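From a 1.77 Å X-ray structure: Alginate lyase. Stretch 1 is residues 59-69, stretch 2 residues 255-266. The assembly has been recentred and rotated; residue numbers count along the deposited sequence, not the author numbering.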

# COMPACT_ATOMS: atom_id res chain seq x y z
N LEU A 59 6.07 -12.76 6.35
CA LEU A 59 7.01 -11.65 6.39
C LEU A 59 6.68 -10.80 7.61
O LEU A 59 5.56 -10.31 7.73
CB LEU A 59 6.91 -10.82 5.11
CG LEU A 59 7.71 -9.52 5.08
CD1 LEU A 59 9.20 -9.82 5.16
CD2 LEU A 59 7.36 -8.73 3.80
N ARG A 60 7.63 -10.64 8.53
CA ARG A 60 7.34 -9.90 9.75
C ARG A 60 8.12 -8.60 9.78
O ARG A 60 9.32 -8.59 9.54
CB ARG A 60 7.66 -10.72 11.01
CG ARG A 60 7.10 -10.09 12.29
CD ARG A 60 7.63 -10.76 13.57
NE ARG A 60 8.98 -10.31 13.88
CZ ARG A 60 9.68 -10.69 14.95
NH1 ARG A 60 9.18 -11.55 15.83
NH2 ARG A 60 10.91 -10.20 15.14
N ILE A 61 7.41 -7.52 10.07
CA ILE A 61 8.02 -6.21 10.20
C ILE A 61 7.90 -5.73 11.64
O ILE A 61 6.81 -5.72 12.22
CB ILE A 61 7.33 -5.17 9.27
CG1 ILE A 61 7.25 -5.69 7.83
CG2 ILE A 61 8.06 -3.83 9.36
CD1 ILE A 61 8.60 -5.99 7.18
N PHE A 62 9.04 -5.31 12.20
CA PHE A 62 9.11 -4.81 13.55
C PHE A 62 9.19 -3.28 13.57
O PHE A 62 10.00 -2.70 12.87
CB PHE A 62 10.33 -5.43 14.25
CG PHE A 62 10.67 -4.78 15.55
CD1 PHE A 62 9.74 -4.73 16.58
CD2 PHE A 62 11.93 -4.25 15.76
CE1 PHE A 62 10.06 -4.16 17.80
CE2 PHE A 62 12.26 -3.67 16.97
CZ PHE A 62 11.33 -3.63 17.99
N TYR A 63 8.31 -2.65 14.36
CA TYR A 63 8.38 -1.22 14.59
C TYR A 63 8.71 -0.99 16.06
O TYR A 63 7.90 -1.28 16.95
CB TYR A 63 7.06 -0.49 14.26
CG TYR A 63 6.29 -1.01 13.06
CD1 TYR A 63 6.33 -0.35 11.83
CD2 TYR A 63 5.51 -2.16 13.18
CE1 TYR A 63 5.61 -0.84 10.75
CE2 TYR A 63 4.80 -2.65 12.11
CZ TYR A 63 4.85 -1.98 10.90
OH TYR A 63 4.13 -2.47 9.84
N GLU A 64 9.90 -0.48 16.30
CA GLU A 64 10.33 -0.22 17.66
C GLU A 64 9.50 0.89 18.29
O GLU A 64 9.11 1.83 17.60
CB GLU A 64 11.80 0.17 17.64
CG GLU A 64 12.45 0.22 18.98
CD GLU A 64 13.91 -0.15 18.87
OE1 GLU A 64 14.34 -1.05 19.63
OE2 GLU A 64 14.60 0.44 18.01
N LYS A 65 9.23 0.77 19.58
CA LYS A 65 8.58 1.84 20.34
C LYS A 65 9.30 3.15 20.07
O LYS A 65 10.54 3.20 20.11
CB LYS A 65 8.57 1.51 21.83
CG LYS A 65 7.86 2.53 22.71
CD LYS A 65 7.70 2.01 24.13
CE LYS A 65 6.93 3.02 24.99
NZ LYS A 65 6.61 2.46 26.33
N GLY A 66 8.55 4.20 19.72
CA GLY A 66 9.16 5.49 19.47
C GLY A 66 9.52 5.75 18.01
O GLY A 66 9.88 6.86 17.63
N SER A 67 9.42 4.73 17.18
CA SER A 67 9.88 4.87 15.79
C SER A 67 8.84 5.54 14.91
O SER A 67 7.64 5.46 15.15
CB SER A 67 10.28 3.51 15.19
OG SER A 67 9.15 2.68 15.02
N TYR A 68 9.33 6.24 13.90
CA TYR A 68 8.50 6.74 12.82
C TYR A 68 9.44 6.99 11.64
O TYR A 68 10.61 6.63 11.71
CB TYR A 68 7.72 8.00 13.23
CG TYR A 68 8.59 9.16 13.66
CD1 TYR A 68 8.86 10.22 12.80
CD2 TYR A 68 9.14 9.20 14.94
CE1 TYR A 68 9.64 11.28 13.20
CE2 TYR A 68 9.93 10.27 15.35
CZ TYR A 68 10.18 11.30 14.47
OH TYR A 68 10.96 12.37 14.86
N SER A 69 8.93 7.62 10.58
CA SER A 69 9.65 7.69 9.31
C SER A 69 11.06 8.28 9.41
O SER A 69 11.91 7.97 8.58
CB SER A 69 8.85 8.51 8.30
OG SER A 69 8.75 9.85 8.73
N TYR A 255 3.95 11.10 15.72
CA TYR A 255 3.57 9.84 15.07
C TYR A 255 4.34 8.64 15.61
O TYR A 255 4.19 7.54 15.09
CB TYR A 255 3.83 9.93 13.55
CG TYR A 255 2.94 10.87 12.79
CD1 TYR A 255 3.26 12.22 12.67
CD2 TYR A 255 1.79 10.41 12.16
CE1 TYR A 255 2.45 13.08 11.95
CE2 TYR A 255 0.97 11.27 11.44
CZ TYR A 255 1.31 12.60 11.35
OH TYR A 255 0.50 13.46 10.64
N ALA A 256 5.17 8.84 16.63
CA ALA A 256 6.00 7.75 17.15
C ALA A 256 5.14 6.55 17.57
O ALA A 256 4.05 6.71 18.13
CB ALA A 256 6.86 8.23 18.31
N ALA A 257 5.63 5.35 17.28
CA ALA A 257 4.92 4.15 17.68
C ALA A 257 4.83 4.10 19.19
O ALA A 257 5.84 4.24 19.89
CB ALA A 257 5.62 2.91 17.15
N PRO A 258 3.60 3.97 19.71
CA PRO A 258 3.42 3.92 21.17
C PRO A 258 4.00 2.65 21.78
O PRO A 258 4.44 2.69 22.93
CB PRO A 258 1.89 3.99 21.34
CG PRO A 258 1.32 3.63 20.03
CD PRO A 258 2.32 4.08 18.99
N ASN A 259 4.04 1.57 21.00
CA ASN A 259 4.53 0.27 21.48
C ASN A 259 5.60 -0.35 20.58
O ASN A 259 5.68 -0.06 19.39
CB ASN A 259 3.38 -0.73 21.57
CG ASN A 259 2.19 -0.22 22.37
OD1 ASN A 259 2.33 0.52 23.34
ND2 ASN A 259 1.01 -0.66 21.97
N ASP A 260 6.42 -1.22 21.16
CA ASP A 260 7.10 -2.23 20.37
C ASP A 260 6.00 -3.08 19.74
O ASP A 260 5.18 -3.67 20.45
CB ASP A 260 8.03 -3.09 21.24
CG ASP A 260 9.21 -2.30 21.79
OD1 ASP A 260 9.87 -1.58 21.01
OD2 ASP A 260 9.47 -2.36 23.01
N CYS A 261 5.95 -3.13 18.41
CA CYS A 261 4.85 -3.83 17.76
C CYS A 261 5.29 -4.45 16.44
O CYS A 261 6.39 -4.16 15.94
CB CYS A 261 3.66 -2.89 17.55
SG CYS A 261 4.08 -1.42 16.58
N TYR A 262 4.44 -5.31 15.90
CA TYR A 262 4.81 -6.13 14.76
C TYR A 262 3.66 -6.31 13.78
O TYR A 262 2.50 -6.50 14.18
CB TYR A 262 5.26 -7.53 15.22
CG TYR A 262 6.30 -7.56 16.30
CD1 TYR A 262 5.95 -7.36 17.63
CD2 TYR A 262 7.63 -7.84 16.01
CE1 TYR A 262 6.90 -7.41 18.63
CE2 TYR A 262 8.59 -7.90 17.00
CZ TYR A 262 8.21 -7.67 18.31
OH TYR A 262 9.15 -7.73 19.31
N SER A 263 3.99 -6.30 12.51
CA SER A 263 3.03 -6.70 11.51
C SER A 263 3.53 -7.95 10.81
O SER A 263 4.74 -8.20 10.74
CB SER A 263 2.76 -5.58 10.50
OG SER A 263 3.95 -5.15 9.85
N TYR A 264 2.60 -8.74 10.30
CA TYR A 264 2.90 -9.99 9.60
C TYR A 264 2.15 -10.01 8.28
O TYR A 264 0.97 -9.71 8.26
CB TYR A 264 2.46 -11.20 10.43
CG TYR A 264 3.07 -11.30 11.80
CD1 TYR A 264 2.71 -10.40 12.81
CD2 TYR A 264 3.98 -12.31 12.11
CE1 TYR A 264 3.26 -10.50 14.09
CE2 TYR A 264 4.53 -12.41 13.39
CZ TYR A 264 4.17 -11.51 14.36
OH TYR A 264 4.71 -11.61 15.62
N PHE A 265 2.83 -10.37 7.20
CA PHE A 265 2.18 -10.39 5.90
C PHE A 265 2.32 -11.77 5.28
O PHE A 265 3.39 -12.36 5.31
CB PHE A 265 2.78 -9.34 4.95
CG PHE A 265 2.65 -7.93 5.43
CD1 PHE A 265 3.58 -7.40 6.32
CD2 PHE A 265 1.63 -7.11 4.95
CE1 PHE A 265 3.48 -6.08 6.75
CE2 PHE A 265 1.52 -5.80 5.39
CZ PHE A 265 2.45 -5.28 6.28
N LYS A 266 1.23 -12.26 4.71
CA LYS A 266 1.26 -13.52 3.96
C LYS A 266 0.26 -13.47 2.80
O LYS A 266 -0.50 -12.51 2.68
CB LYS A 266 0.96 -14.69 4.90
CG LYS A 266 -0.48 -14.71 5.42
CD LYS A 266 -0.71 -15.87 6.40
CE LYS A 266 -2.13 -15.86 6.95
NZ LYS A 266 -3.17 -16.07 5.87
O HOH W 1 6.81 -13.36 15.77
O HOH W 2 4.41 0.96 25.40

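The most unusual feature is where the pairing goes after the strands end: a type II turn, Glu64 to Ser67, docks on the loop of the other stretch through three backbone amides. Lys65 N donates to Asp260 OD1 (2.8 Å), nearly straight at 176°. Gly66 N donates to Ala257 O (2.7 Å), and Ala257 N donates to Ser67 O (2.9 Å). The turn is closed by Glu64 O, which accepts from both Ser67 N (2.9 Å) and Ser67 OG (2.7 Å). Gly66 has phi/psi of 93/-9; a CB there would jam against the preceding carbonyl, so glycine suits the site. The small side chain of Ala257 points toward the turn, with its CB 3.7 Å from Glu64 O.

Before the turn, strands 59-63 and 261-266 run antiparallel. Leu59 pairs with Phe265, Ile61 with Ser263 and Tyr63 with Cys261, each through two backbone hydrogen bonds. Ile61 N to Ser263 O, for example, is 2.8 Å.

These six side chains share one face of the sheet, and all are buried. Ile61 CG1 packs 3.9 Å from Phe265 CE1. Tyr63 reaches along this face, and its OH hydrogen-bonds Ser263 OG at 2.7 Å. The short serine gives the buried phenol a polar partner.

The other face carries Arg60, Phe62, Tyr262 and Tyr264. Arg60 CG lies over the Tyr264 ring, 3.8 Å from its centroid, a CH-pi contact. Tyr262 CD2 lies over one face of the Arg60 guanidinium, 3.5 Å from Arg60 NE. Water 1 links Arg60 NH1 (3.0 Å) to Tyr264 OH (2.7 Å). The Phe62 and Tyr262 rings meet obliquely, with CD1 of Phe62 3.4 Å from CE2 of Tyr262.

Lys65 is exposed and extended. Water 2 bridges its NZ (2.8 Å) to Asn259 OD1 (3.0 Å). Together the stretches bury 980 Å², both sides summed.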